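Local coordinates for protein 3-hydroxyadipyl-CoA dehydrogenase (Escherichia coli, PDB 3MOG) that catalyses the NAD-dependent oxidation of 3-hydroxyadipyl-CoA to 3-oxoadipyl-CoA in the breakdown of phenylacetate, at residues I89-E94 / T117-S122. Residues are numbered along the deposited sequence; the frame is centred on the assembly and turned at random.
Sequences IEAASE and TTNTSS
Glu-90 and Thr-118 sit side by side on neighbouring parallel strands, at the C-terminal ends of the two strands of a beta-alpha-beta unit in the Rossmann-type NAD-binding domain. The backbones join through Glu-90 N to Thr-117 O and Asn-119 N to Glu-90 O, each 2.8 Å, so the backbone of Glu-90 reaches both sides of Thr-118. On the face of the sheet that carries Glu-90 and Thr-118, the hydroxyl Thr-118 OG1 donates to Glu-90 OE1 at 2.7 Å. Threonine suits the place because the same oxygen, turned anti to its own backbone N (chi1 174°), also accepts from Thr-120 N in an ST turn that bends the chain as the strand ends. Glutamate suits its own place because its chain, bent at chi2 (-79°), curls back to bring OE2 to Ala-92 N (N-H...O angle 163°), though this contact is unusually short and its closeness doubtful. Chiefly through Thr-118 OG1, one buried carboxylate thus appears to link the two loops; an alanine here would probably leave Thr-118 OG1 and Ala-92 N without this acceptor and the loops less firmly joined. Farther along, Glu-94 OE1 uses its syn lone pair to accept from Thr-120 OG1 at 2.7 Å.

On the opposite face of the sheet, Ile-89 CG1 packs 3.4 Å from Thr-117 OG1, a hydroxyl whose polar need is met by Val-88 O. A branched apolar chain fits there, since buried Ile-89 also touches Ile-20 of helix 15-26 and Leu-141 of strand 138-143. Beyond the strands the small Ala-91 CB rests on Asn-119 CB and touches the glycine-rich GxGxxG-like turn, consistent with the dinucleotide-binding edge of such a fold, while Asn-119 OD1 is held by Phe-143 N. Helix 96-109, which connects the strands, supplies Lys-99 as a salt-bridge partner for Glu-94 OE1. Thr-120 OG1 in turn accepts from Ser-122 N at 3.2 Å, closing a second ST turn.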
loop_
_atom_site.group_PDB
_atom_site.type_symbol
_atom_site.label_atom_id
_atom_site.label_comp_id
_atom_site.label_asym_id
_atom_site.label_seq_id
_atom_site.Cartn_x
_atom_site.Cartn_y
_atom_site.Cartn_z
ATOM N N ILE C 89 -31.227 18.217 10.385
ATOM C CA ILE C 89 -29.828 18.314 9.987
ATOM C C ILE C 89 -28.954 18.114 11.229
ATOM O O ILE C 89 -28.909 18.965 12.108
ATOM C CB ILE C 89 -29.511 19.661 9.319
ATOM C CG1 ILE C 89 -30.440 19.904 8.132
ATOM C CG2 ILE C 89 -28.047 19.718 8.857
ATOM C CD1 ILE C 89 -30.399 21.333 7.613
ATOM N N GLU C 90 -28.264 16.984 11.274
ATOM C CA GLU C 90 -27.424 16.600 12.406
ATOM C C GLU C 90 -26.009 17.134 12.229
ATOM O O GLU C 90 -25.388 16.918 11.201
ATOM C CB GLU C 90 -27.406 15.065 12.514
ATOM C CG GLU C 90 -26.613 14.501 13.667
ATOM C CD GLU C 90 -25.109 14.487 13.425
ATOM O OE1 GLU C 90 -24.669 14.093 12.320
ATOM O OE2 GLU C 90 -24.375 14.896 14.345
ATOM N N ALA C 91 -25.489 17.805 13.248
ATOM C CA ALA C 91 -24.126 18.304 13.217
ATOM C C ALA C 91 -23.491 18.256 14.617
ATOM O O ALA C 91 -22.958 19.248 15.095
ATOM C CB ALA C 91 -24.114 19.719 12.668
ATOM N N ALA C 92 -23.569 17.109 15.277
ATOM C CA ALA C 92 -22.985 16.959 16.617
ATOM C C ALA C 92 -21.713 16.102 16.565
ATOM O O ALA C 92 -20.790 16.432 15.810
ATOM C CB ALA C 92 -24.013 16.402 17.600
ATOM N N SER C 93 -21.661 15.019 17.342
ATOM C CA SER C 93 -20.453 14.178 17.431
ATOM C C SER C 93 -20.113 13.501 16.109
ATOM O O SER C 93 -21.004 13.020 15.416
ATOM C CB SER C 93 -20.587 13.124 18.539
ATOM O OG SER C 93 -19.481 12.233 18.567
ATOM N N GLU C 94 -18.822 13.479 15.777
ATOM C CA GLU C 94 -18.342 12.851 14.546
ATOM C C GLU C 94 -18.174 11.332 14.630
ATOM O O GLU C 94 -18.172 10.662 13.604
ATOM C CB GLU C 94 -17.040 13.499 14.051
ATOM C CG GLU C 94 -17.171 14.951 13.561
ATOM C CD GLU C 94 -17.841 15.105 12.183
ATOM O OE1 GLU C 94 -18.126 14.097 11.497
ATOM O OE2 GLU C 94 -18.081 16.265 11.783
ATOM N N THR C 117 -30.814 14.162 7.843
ATOM C CA THR C 117 -29.546 14.416 7.210
ATOM C C THR C 117 -28.448 14.676 8.208
ATOM O O THR C 117 -28.705 15.000 9.373
ATOM C CB THR C 117 -29.633 15.576 6.210
ATOM O OG1 THR C 117 -29.894 16.792 6.909
ATOM C CG2 THR C 117 -30.740 15.335 5.200
ATOM N N THR C 118 -27.216 14.518 7.744
ATOM C CA THR C 118 -26.058 14.828 8.560
ATOM C C THR C 118 -25.095 15.746 7.815
ATOM O O THR C 118 -24.962 15.666 6.586
ATOM C CB THR C 118 -25.339 13.543 9.048
ATOM O OG1 THR C 118 -24.125 13.895 9.722
ATOM C CG2 THR C 118 -25.027 12.641 7.906
ATOM N N ASN C 119 -24.449 16.626 8.575
ATOM C CA ASN C 119 -23.454 17.559 8.055
ATOM C C ASN C 119 -22.078 16.910 7.979
ATOM O O ASN C 119 -21.119 17.560 7.606
ATOM C CB ASN C 119 -23.400 18.830 8.938
ATOM C CG ASN C 119 -22.343 19.848 8.467
ATOM O OD1 ASN C 119 -22.242 20.164 7.283
ATOM N ND2 ASN C 119 -21.542 20.341 9.400
ATOM N N THR C 120 -21.972 15.630 8.332
ATOM C CA THR C 120 -20.646 15.005 8.449
ATOM C C THR C 120 -19.810 15.056 7.171
ATOM O O THR C 120 -20.354 14.995 6.066
ATOM C CB THR C 120 -20.696 13.547 8.954
ATOM O OG1 THR C 120 -19.371 13.144 9.310
ATOM C CG2 THR C 120 -21.239 12.592 7.904
ATOM N N SER C 121 -18.500 15.192 7.352
ATOM C CA SER C 121 -17.535 15.185 6.258
ATOM C C SER C 121 -16.821 13.846 6.165
ATOM O O SER C 121 -16.166 13.559 5.170
ATOM C CB SER C 121 -16.466 16.250 6.493
ATOM O OG SER C 121 -17.031 17.516 6.737
ATOM N N SER C 122 -16.936 13.036 7.212
ATOM C CA SER C 122 -15.994 11.933 7.411
ATOM C C SER C 122 -16.637 10.564 7.551
ATOM O O SER C 122 -15.977 9.545 7.382
ATOM C CB SER C 122 -15.079 12.223 8.605
ATOM O OG SER C 122 -15.786 12.837 9.674
#